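Local coordinates for EDTA monooxygenase (EDTA-degrading bacterium BNC1, PDB 5DQP), which acts as an FMN-dependent monooxygenase in the bacterial breakdown of EDTA, working with a partner flavin reductase that it binds physically, at the interface of chains A and B. Numbering follows the deposited sequence. Chains: chain A/B, EDTA monooxygenase.

Contact 1: the interface of chains A and B. Residues chain A 166, 168, 170-172, 178-179; chain B 22, 27-30, 33.
The loop of chain A running through the 3-10 helix 168-170 to A:Ile172, with a second loop at A:Pro178 and A:Phe179, packs on the 3-10 helices 21-23 and 29-33 of chain B, and A:Ile172 pairs with B:Asn28 in an antiparallel beta bridge. B:Arg29 opens its helix, and its backbone N bonds to A:Ala171 O in the carbonyl plane at 2.8 Å. Its side chain, with CG anti to the carbonyl carbon (chi1 -71°) and a bend at chi3, folds back so that A:Ala171 O also lies over the centre of the guanidinium face. B:Arg29 NH2 donates at the group's edge to O of the poorly ordered A:Glu170, 2.8 Å away but above that carbonyl's plane. B:Arg29 NE reaches a water at 2.7 Å, so the guanidinium, which can donate along several edges, also binds A:Pro178 O through this water. An alanine here would remove the guanidinium and would probably lose both links, leaving the backbone bond. Beneath, B:Arg29 CD lies over the face of B:Trp22, whose CH2 meets A:Phe179 CE1 at 3.8 Å. Farther along, B:Phe33 points CE2 at the centre of the A:Phe166 face, the planes turned by 66°, while its CD2 meets A:Trp168 CH2 at 3.7 Å. Small A:Ala171 and B:Ala30 let the backbones close up, CB to CB 3.8 Å. Aromatic packing and backbone capture probably fasten one end, and by symmetry the other, of the deposited dimer.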
loop_
_atom_site.group_PDB
_atom_site.type_symbol
_atom_site.label_atom_id
_atom_site.label_comp_id
_atom_site.label_asym_id
_atom_site.label_seq_id
_atom_site.Cartn_x
_atom_site.Cartn_y
_atom_site.Cartn_z
ATOM N N PHE A 166 -17.396 13.430 5.324
ATOM C CA PHE A 166 -16.823 14.738 5.622
ATOM C C PHE A 166 -17.471 15.800 4.728
ATOM O O PHE A 166 -17.777 15.531 3.568
ATOM C CB PHE A 166 -15.303 14.684 5.397
ATOM C CG PHE A 166 -14.581 15.990 5.604
ATOM C CD1 PHE A 166 -14.194 16.390 6.873
ATOM C CD2 PHE A 166 -14.312 16.820 4.530
ATOM C CE1 PHE A 166 -13.548 17.597 7.067
ATOM C CE2 PHE A 166 -13.663 18.026 4.714
ATOM C CZ PHE A 166 -13.273 18.415 5.995
ATOM N N TRP A 168 -17.332 18.338 2.365
ATOM C CA TRP A 168 -16.429 18.911 1.366
ATOM C C TRP A 168 -16.800 20.336 0.975
ATOM O O TRP A 168 -15.918 21.133 0.644
ATOM C CB TRP A 168 -16.409 18.026 0.108
ATOM C CG TRP A 168 -15.998 16.649 0.412
ATOM C CD1 TRP A 168 -16.804 15.552 0.504
ATOM C CD2 TRP A 168 -14.680 16.213 0.759
ATOM N NE1 TRP A 168 -16.062 14.455 0.847
ATOM C CE2 TRP A 168 -14.755 14.834 1.015
ATOM C CE3 TRP A 168 -13.439 16.857 0.867
ATOM C CZ2 TRP A 168 -13.635 14.080 1.355
ATOM C CZ3 TRP A 168 -12.336 16.112 1.210
ATOM C CH2 TRP A 168 -12.442 14.743 1.455
ATOM N N GLU A 170 -18.212 22.511 3.034
ATOM C CA GLU A 170 -18.120 23.354 4.195
ATOM C C GLU A 170 -16.863 23.078 4.980
ATOM O O GLU A 170 -16.890 22.817 6.139
ATOM C CB GLU A 170 -19.343 23.202 5.075
ATOM C CG GLU A 170 -20.662 23.121 4.350
ATOM C CD GLU A 170 -21.843 23.095 5.282
ATOM O OE1 GLU A 170 -22.322 24.176 5.654
ATOM O OE2 GLU A 170 -22.297 22.002 5.643
ATOM N N ALA A 171 -15.753 23.212 4.304
ATOM C CA ALA A 171 -14.448 22.918 4.877
ATOM C C ALA A 171 -13.643 24.170 5.212
ATOM O O ALA A 171 -12.500 24.050 5.666
ATOM C CB ALA A 171 -13.656 22.016 3.923
ATOM N N ILE A 172 -14.217 25.359 5.022
ATOM C CA ILE A 172 -13.532 26.627 5.265
ATOM C C ILE A 172 -14.433 27.530 6.092
ATOM O O ILE A 172 -15.596 27.739 5.734
ATOM C CB ILE A 172 -13.162 27.351 3.960
ATOM C CG1 ILE A 172 -12.280 26.468 3.069
ATOM C CG2 ILE A 172 -12.448 28.663 4.297
ATOM C CD1 ILE A 172 -11.907 27.119 1.768
ATOM N N PRO A 178 -17.619 20.350 11.906
ATOM C CA PRO A 178 -16.670 20.290 10.791
ATOM C C PRO A 178 -16.323 18.866 10.353
ATOM O O PRO A 178 -15.787 18.710 9.247
ATOM C CB PRO A 178 -15.445 21.033 11.333
ATOM C CG PRO A 178 -15.491 20.735 12.824
ATOM C CD PRO A 178 -16.962 20.676 13.189
ATOM N N PHE A 179 -16.588 17.836 11.172
ATOM C CA PHE A 179 -16.385 16.457 10.735
ATOM C C PHE A 179 -17.531 15.929 9.882
ATOM O O PHE A 179 -17.372 14.876 9.257
ATOM C CB PHE A 179 -16.183 15.520 11.931
ATOM C CG PHE A 179 -14.777 15.529 12.500
ATOM C CD1 PHE A 179 -14.352 16.564 13.319
ATOM C CD2 PHE A 179 -13.898 14.484 12.245
ATOM C CE1 PHE A 179 -13.075 16.571 13.847
ATOM C CE2 PHE A 179 -12.610 14.478 12.782
ATOM C CZ PHE A 179 -12.196 15.516 13.577
ATOM N N TRP B 22 -5.881 22.940 11.244
ATOM C CA TRP B 22 -6.544 22.874 9.946
ATOM C C TRP B 22 -7.361 24.122 9.645
ATOM O O TRP B 22 -7.760 24.302 8.490
ATOM C CB TRP B 22 -7.433 21.619 9.813
ATOM C CG TRP B 22 -8.532 21.418 10.826
ATOM C CD1 TRP B 22 -8.722 22.103 12.014
ATOM C CD2 TRP B 22 -9.616 20.475 10.728
ATOM N NE1 TRP B 22 -9.847 21.626 12.643
ATOM C CE2 TRP B 22 -10.418 20.636 11.879
ATOM C CE3 TRP B 22 -9.992 19.511 9.767
ATOM C CZ2 TRP B 22 -11.570 19.864 12.106
ATOM C CZ3 TRP B 22 -11.137 18.738 9.994
ATOM C CH2 TRP B 22 -11.914 18.923 11.153
ATOM N N GLY B 27 -6.502 28.203 6.011
ATOM C CA GLY B 27 -7.777 27.852 6.619
ATOM C C GLY B 27 -8.642 26.827 5.897
ATOM O O GLY B 27 -9.803 26.644 6.285
ATOM N N ASN B 28 -8.141 26.156 4.865
ATOM C CA ASN B 28 -8.924 25.127 4.167
ATOM C C ASN B 28 -8.749 23.791 4.889
ATOM O O ASN B 28 -7.737 23.110 4.714
ATOM C CB ASN B 28 -8.484 25.027 2.714
ATOM C CG ASN B 28 -9.227 23.953 1.946
ATOM O OD1 ASN B 28 -10.238 23.403 2.413
ATOM N ND2 ASN B 28 -8.742 23.661 0.740
ATOM N N ARG B 29 -9.751 23.394 5.686
ATOM C CA ARG B 29 -9.644 22.146 6.461
ATOM C C ARG B 29 -9.480 20.902 5.573
ATOM O O ARG B 29 -8.963 19.875 6.031
ATOM C CB ARG B 29 -10.886 21.963 7.352
ATOM C CG ARG B 29 -11.000 22.918 8.552
ATOM C CD ARG B 29 -12.224 22.558 9.426
ATOM N NE ARG B 29 -13.504 22.766 8.733
ATOM C CZ ARG B 29 -14.136 23.939 8.703
ATOM N NH1 ARG B 29 -13.599 24.995 9.304
ATOM N NH2 ARG B 29 -15.278 24.069 8.049
ATOM N N ALA B 30 -9.978 20.940 4.338
ATOM C CA ALA B 30 -9.916 19.771 3.459
ATOM C C ALA B 30 -8.526 19.542 2.877
ATOM O O ALA B 30 -8.307 18.505 2.231
ATOM C CB ALA B 30 -10.929 19.909 2.314
ATOM N N PHE B 33 -6.712 16.170 3.191
ATOM C CA PHE B 33 -7.036 14.992 2.404
ATOM C C PHE B 33 -6.453 15.071 0.998
ATOM O O PHE B 33 -6.830 14.271 0.135
ATOM C CB PHE B 33 -8.551 14.778 2.349
ATOM C CG PHE B 33 -9.193 14.684 3.714
ATOM C CD1 PHE B 33 -8.907 13.625 4.553
ATOM C CD2 PHE B 33 -10.043 15.682 4.163
ATOM C CE1 PHE B 33 -9.485 13.547 5.824
ATOM C CE2 PHE B 33 -10.617 15.624 5.396
ATOM C CZ PHE B 33 -10.346 14.555 6.244
HETATM O O HOH W 1 -15.059 20.747 7.756
#

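Contact 2: the interface of chains A and B. Residues chain A 22, 33, 61-65, 67-69; chain B 164, 179, 182, 197-198.
B:Phe179 is the apolar centre of this patch between two subunits of the bacterial luciferase-like monooxygenase family, and it pushes its ring into a pocket lined by chain A. CG stands anti to the carbonyl carbon (chi1 -80°), and a flat, uncharged ring suits the place because it can be covered on both faces. A:Pro63 CA sits over the centre of one face, 3.6 Å from the ring centroid. On the opposite face A:Trp22 lays its CH2 toward the rim, the two side chains crossing at about a right angle. A:Pro69 slides past antiparallel to the phenylalanine, its CD 3.7 Å from B:Phe179 CZ, and packs also on the face of A:Trp22, so that one rigid proline braces both aromatics. Beside this, A:Leu61 spreads its branches: CD1 meets B:Phe179 CE2 tip to tip at 3.8 Å, whereas CD2 lies over the face of B:Trp164, 3.6 Å from its CD2, and against B:Val182 CG1. CG anti to the backbone N (chi1 176°) suits this double reach. A:Phe33 meets B:Trp164 end on, CZ to CH2 3.5 Å. B:Trp164 NE1, the indole N-H, donates in its ring plane to a lone pair of B:Phe179 O at 2.7 Å, fixing the tryptophan to the backbone of the inserted residue. Toward the rim, A:Val67 O lies in plane at the phenyl edge, and a water joins A:Leu61 N, 2.8 Å away, to B:Pro197 O.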
loop_
_atom_site.group_PDB
_atom_site.type_symbol
_atom_site.label_atom_id
_atom_site.label_comp_id
_atom_site.label_asym_id
_atom_site.label_seq_id
_atom_site.Cartn_x
_atom_site.Cartn_y
_atom_site.Cartn_z
ATOM N N TRP A 22 11.062 -12.068 -17.643
ATOM C CA TRP A 22 12.065 -11.213 -17.023
ATOM C C TRP A 22 13.452 -11.380 -17.621
ATOM O O TRP A 22 14.341 -10.582 -17.301
ATOM C CB TRP A 22 12.128 -11.434 -15.518
ATOM C CG TRP A 22 12.460 -12.808 -15.053
ATOM C CD1 TRP A 22 12.461 -13.971 -15.791
ATOM C CD2 TRP A 22 12.838 -13.182 -13.716
ATOM N NE1 TRP A 22 12.790 -15.029 -14.982
ATOM C CE2 TRP A 22 13.043 -14.576 -13.713
ATOM C CE3 TRP A 22 13.038 -12.465 -12.523
ATOM C CZ2 TRP A 22 13.432 -15.277 -12.558
ATOM C CZ3 TRP A 22 13.428 -13.166 -11.372
ATOM C CH2 TRP A 22 13.607 -14.548 -11.399
ATOM N N PHE A 33 11.916 -5.133 -9.606
ATOM C CA PHE A 33 11.990 -4.534 -8.284
ATOM C C PHE A 33 12.235 -3.032 -8.332
ATOM O O PHE A 33 12.552 -2.430 -7.302
ATOM C CB PHE A 33 13.075 -5.235 -7.469
ATOM C CG PHE A 33 12.886 -6.735 -7.382
ATOM C CD1 PHE A 33 11.792 -7.268 -6.708
ATOM C CD2 PHE A 33 13.790 -7.600 -7.993
ATOM C CE1 PHE A 33 11.607 -8.632 -6.626
ATOM C CE2 PHE A 33 13.613 -8.971 -7.923
ATOM C CZ PHE A 33 12.517 -9.487 -7.234
ATOM N N LEU A 61 5.495 -16.391 -2.120
ATOM C CA LEU A 61 6.555 -16.509 -3.111
ATOM C C LEU A 61 6.592 -17.921 -3.692
ATOM O O LEU A 61 6.636 -18.904 -2.946
ATOM C CB LEU A 61 7.914 -16.179 -2.504
ATOM C CG LEU A 61 9.103 -16.366 -3.451
ATOM C CD1 LEU A 61 8.940 -15.486 -4.676
ATOM C CD2 LEU A 61 10.388 -16.008 -2.721
ATOM N N THR A 62 6.610 -18.024 -5.021
ATOM C CA THR A 62 6.822 -19.315 -5.676
ATOM C C THR A 62 8.158 -19.294 -6.396
ATOM O O THR A 62 8.246 -18.809 -7.535
ATOM C CB THR A 62 5.695 -19.648 -6.652
ATOM O OG1 THR A 62 4.451 -19.638 -5.951
ATOM C CG2 THR A 62 5.913 -21.038 -7.235
ATOM N N PRO A 63 9.204 -19.809 -5.802
ATOM C CA PRO A 63 10.543 -19.604 -6.360
ATOM C C PRO A 63 10.932 -20.638 -7.416
ATOM O O PRO A 63 12.056 -21.151 -7.422
ATOM C CB PRO A 63 11.434 -19.691 -5.119
ATOM C CG PRO A 63 10.701 -20.676 -4.245
ATOM C CD PRO A 63 9.239 -20.438 -4.471
ATOM N N ASN A 64 10.013 -20.932 -8.318
ATOM C CA ASN A 64 10.260 -21.766 -9.491
ATOM C C ASN A 64 11.302 -21.088 -10.383
ATOM O O ASN A 64 11.022 -20.038 -10.969
ATOM C CB ASN A 64 8.929 -22.000 -10.232
ATOM C CG ASN A 64 9.052 -22.920 -11.455
ATOM O OD1 ASN A 64 10.134 -23.131 -12.000
ATOM N ND2 ASN A 64 7.919 -23.463 -11.887
ATOM N N PRO A 65 12.501 -21.663 -10.528
ATOM C CA PRO A 65 13.540 -21.016 -11.356
ATOM C C PRO A 65 13.117 -20.732 -12.791
ATOM O O PRO A 65 13.759 -19.918 -13.466
ATOM C CB PRO A 65 14.699 -22.023 -11.336
ATOM C CG PRO A 65 14.424 -22.933 -10.199
ATOM C CD PRO A 65 12.928 -22.975 -10.010
ATOM N N VAL A 67 10.105 -19.521 -13.703
ATOM C CA VAL A 67 8.922 -18.659 -13.742
ATOM C C VAL A 67 9.213 -17.374 -12.989
ATOM O O VAL A 67 9.457 -17.395 -11.778
ATOM C CB VAL A 67 7.673 -19.335 -13.158
ATOM C CG1 VAL A 67 6.500 -18.382 -13.238
ATOM C CG2 VAL A 67 7.367 -20.633 -13.911
ATOM N N ARG A 68 9.185 -16.262 -13.703
ATOM C CA ARG A 68 9.345 -14.978 -13.053
ATOM C C ARG A 68 8.370 -14.868 -11.876
ATOM O O ARG A 68 7.249 -15.407 -11.940
ATOM C CB ARG A 68 9.135 -13.852 -14.073
ATOM C CG ARG A 68 7.815 -13.913 -14.806
ATOM C CD ARG A 68 6.828 -12.921 -14.231
ATOM N NE ARG A 68 5.475 -13.197 -14.695
ATOM C CZ ARG A 68 4.748 -14.247 -14.309
ATOM N NH1 ARG A 68 5.243 -15.144 -13.446
ATOM N NH2 ARG A 68 3.524 -14.419 -14.790
ATOM N N PRO A 69 8.771 -14.224 -10.774
ATOM C CA PRO A 69 7.818 -13.985 -9.676
ATOM C C PRO A 69 6.760 -12.980 -10.118
ATOM O O PRO A 69 7.085 -11.909 -10.627
ATOM C CB PRO A 69 8.699 -13.427 -8.552
ATOM C CG PRO A 69 9.877 -12.819 -9.247
ATOM C CD PRO A 69 10.092 -13.608 -10.523
ATOM N N TRP B 164 14.204 -14.071 1.725
ATOM C CA TRP B 164 14.414 -14.092 0.280
ATOM C C TRP B 164 15.584 -13.181 -0.061
ATOM O O TRP B 164 15.429 -11.960 -0.104
ATOM C CB TRP B 164 13.175 -13.666 -0.493
ATOM C CG TRP B 164 13.403 -13.732 -1.996
ATOM C CD1 TRP B 164 14.440 -14.328 -2.641
ATOM C CD2 TRP B 164 12.585 -13.147 -3.011
ATOM N NE1 TRP B 164 14.313 -14.174 -4.006
ATOM C CE2 TRP B 164 13.183 -13.446 -4.256
ATOM C CE3 TRP B 164 11.385 -12.433 -2.990
ATOM C CZ2 TRP B 164 12.625 -13.044 -5.470
ATOM C CZ3 TRP B 164 10.827 -12.034 -4.204
ATOM C CH2 TRP B 164 11.454 -12.341 -5.427
ATOM N N PHE B 179 16.423 -16.993 -8.375
ATOM C CA PHE B 179 15.808 -16.448 -7.172
ATOM C C PHE B 179 16.781 -16.257 -6.018
ATOM O O PHE B 179 16.433 -15.544 -5.060
ATOM C CB PHE B 179 14.668 -17.339 -6.685
ATOM C CG PHE B 179 13.407 -17.137 -7.421
ATOM C CD1 PHE B 179 13.210 -17.738 -8.648
ATOM C CD2 PHE B 179 12.403 -16.335 -6.889
ATOM C CE1 PHE B 179 12.014 -17.532 -9.350
ATOM C CE2 PHE B 179 11.231 -16.126 -7.587
ATOM C CZ PHE B 179 11.043 -16.737 -8.823
ATOM N N VAL B 182 16.241 -18.773 -0.898
ATOM C CA VAL B 182 14.875 -18.641 -0.434
ATOM C C VAL B 182 14.691 -19.601 0.725
ATOM O O VAL B 182 14.984 -20.795 0.600
ATOM C CB VAL B 182 13.856 -18.933 -1.552
ATOM C CG1 VAL B 182 12.435 -18.824 -1.010
ATOM C CG2 VAL B 182 14.049 -17.969 -2.713
ATOM N N PRO B 197 8.367 -18.236 2.834
ATOM C CA PRO B 197 9.137 -16.992 2.762
ATOM C C PRO B 197 8.284 -15.748 2.357
ATOM O O PRO B 197 7.156 -15.893 1.916
ATOM C CB PRO B 197 10.186 -17.308 1.700
ATOM C CG PRO B 197 9.495 -18.325 0.795
ATOM C CD PRO B 197 8.687 -19.175 1.743
ATOM N N LEU B 198 8.837 -14.553 2.585
ATOM C CA LEU B 198 8.268 -13.300 2.109
ATOM C C LEU B 198 8.452 -13.168 0.602
ATOM O O LEU B 198 9.406 -13.679 0.028
ATOM C CB LEU B 198 8.946 -12.114 2.783
ATOM C CG LEU B 198 8.186 -10.782 2.793
ATOM C CD1 LEU B 198 6.912 -10.895 3.610
ATOM C CD2 LEU B 198 9.102 -9.720 3.374
HETATM O O HOH W 2 5.415 -17.710 0.348
#

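Contact 3: the interface of chains A and B. Residues chain A 103, 193-196; chain B 134-137.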
loop_
_atom_site.group_PDB
_atom_site.type_symbol
_atom_site.label_atom_id
_atom_site.label_comp_id
_atom_site.label_asym_id
_atom_site.label_seq_id
_atom_site.Cartn_x
_atom_site.Cartn_y
_atom_site.Cartn_z
ATOM N N TYR A 103 -10.807 -3.565 8.660
ATOM C CA TYR A 103 -10.642 -2.141 8.913
ATOM C C TYR A 103 -9.379 -1.637 8.232
ATOM O O TYR A 103 -9.379 -0.573 7.596
ATOM C CB TYR A 103 -10.626 -1.882 10.417
ATOM C CG TYR A 103 -10.711 -0.422 10.787
ATOM C CD1 TYR A 103 -9.564 0.345 10.886
ATOM C CD2 TYR A 103 -11.930 0.180 11.041
ATOM C CE1 TYR A 103 -9.623 1.670 11.219
ATOM C CE2 TYR A 103 -12.002 1.504 11.371
ATOM C CZ TYR A 103 -10.831 2.244 11.459
ATOM O OH TYR A 103 -10.837 3.573 11.801
ATOM N N LYS A 193 -16.085 -8.617 13.936
ATOM C CA LYS A 193 -16.627 -7.655 14.884
ATOM C C LYS A 193 -15.844 -6.365 14.679
ATOM O O LYS A 193 -14.630 -6.340 14.890
ATOM C CB LYS A 193 -16.491 -8.165 16.324
ATOM C CG LYS A 193 -17.239 -7.337 17.340
ATOM C CD LYS A 193 -16.906 -7.736 18.772
ATOM C CE LYS A 193 -17.615 -6.821 19.776
ATOM N NZ LYS A 193 -17.197 -7.101 21.186
ATOM N N VAL A 194 -16.526 -5.305 14.245
ATOM C CA VAL A 194 -15.855 -4.066 13.860
ATOM C C VAL A 194 -16.737 -2.879 14.224
ATOM O O VAL A 194 -17.840 -2.744 13.695
ATOM C CB VAL A 194 -15.550 -4.051 12.351
ATOM C CG1 VAL A 194 -15.026 -2.690 11.935
ATOM C CG2 VAL A 194 -14.589 -5.199 11.955
ATOM N N ALA A 195 -16.255 -1.992 15.100
ATOM C CA ALA A 195 -17.075 -0.868 15.530
ATOM C C ALA A 195 -17.112 0.250 14.490
ATOM O O ALA A 195 -18.189 0.772 14.183
ATOM C CB ALA A 195 -16.580 -0.331 16.877
ATOM N N GLY A 196 -15.958 0.620 13.922
ATOM C CA GLY A 196 -15.883 1.823 13.112
ATOM C C GLY A 196 -16.123 3.026 14.028
ATOM O O GLY A 196 -16.229 2.839 15.230
ATOM N N ALA B 134 -11.430 -1.787 19.336
ATOM C CA ALA B 134 -12.805 -2.017 18.896
ATOM C C ALA B 134 -12.963 -2.035 17.367
ATOM O O ALA B 134 -13.935 -2.596 16.851
ATOM C CB ALA B 134 -13.708 -0.942 19.496
ATOM N N ASN B 135 -12.071 -1.404 16.618
ATOM C CA ASN B 135 -12.216 -1.514 15.179
ATOM C C ASN B 135 -11.714 -2.839 14.657
ATOM O O ASN B 135 -11.863 -3.108 13.462
ATOM C CB ASN B 135 -11.478 -0.367 14.486
ATOM C CG ASN B 135 -12.177 0.953 14.676
ATOM O OD1 ASN B 135 -13.401 0.997 14.771
ATOM N ND2 ASN B 135 -11.408 2.041 14.716
ATOM N N TYR B 136 -11.086 -3.638 15.521
ATOM C CA TYR B 136 -10.621 -4.974 15.192
ATOM C C TYR B 136 -11.338 -6.035 16.009
ATOM O O TYR B 136 -10.922 -7.193 16.004
ATOM C CB TYR B 136 -9.102 -5.064 15.369
ATOM C CG TYR B 136 -8.416 -4.137 14.398
ATOM C CD1 TYR B 136 -8.208 -2.794 14.708
ATOM C CD2 TYR B 136 -8.023 -4.597 13.152
ATOM C CE1 TYR B 136 -7.606 -1.949 13.793
ATOM C CE2 TYR B 136 -7.424 -3.764 12.229
ATOM C CZ TYR B 136 -7.211 -2.445 12.551
ATOM O OH TYR B 136 -6.617 -1.625 11.615
ATOM N N GLY B 137 -12.438 -5.684 16.658
ATOM C CA GLY B 137 -13.186 -6.690 17.382
ATOM C C GLY B 137 -12.499 -7.183 18.631
ATOM O O GLY B 137 -12.770 -8.296 19.079
HETATM O O HOH W 3 -10.884 -5.044 11.103
HETATM O O HOH W 4 -13.800 2.409 17.344
#
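B:Asn135 OD1, the side-chain amide oxygen, is gripped by at least two partners: A:Gly196 N at 2.7 Å and a water at 3.0 Å that also touches A:Gly196 O. The first bond lies in the carbonyl plane, with an angle of 155° at the oxygen, but is bent at the hydrogen (118°). In this luciferase-like monooxygenase the asparagine follows helix 130-134 of chain B and meets the end of strand 193-194 of chain A. The backbone at A:Gly196 takes a positive phi, which glycine bears easily, and its N faces the amide. The same amide stacks on A:Tyr103, its plane only 8° from that of the ring, while B:Asn135 CB lies over the ring face toward the rim, 3.7 Å from the centroid. Ring face and backbone N-H together are likely to limit rotation of the amide. Asparagine serves both neighbours, oxygen for the backbone and flat surface for the tyrosine. One residue earlier, B:Ala134 O accepts from A:Ala195 N at 3.0 Å, the donor standing above the carbonyl plane; the small methyls allow this approach, CB to CB 3.9 Å. A second water bridges A:Tyr103 N and B:Asn135 O. B:Tyr136 crosses A:Tyr103 at about a right angle, and B:Gly137 CA packs on A:Lys193 CB at 3.8 Å.

Contact 1 and contact 2 lie about 46 Å apart between the centres of their C-alpha atoms; contact 3 sits about 26 Å from contact 1 and 35 Å from contact 2. Trp22, Phe33 and Phe179 serve in both of the first two contacts, with the chains exchanged. Since the interface is two-fold symmetric, the twin of contact 1 adjoins contact 2, and together they form one larger patch at each end. Contact 3 is more polar; its segment 193-196 continues into Pro197 and Leu198, which serve contact 2 in the other subunit. Widely spaced, repeated anchors would be expected to fix the relative orientation of the subunits.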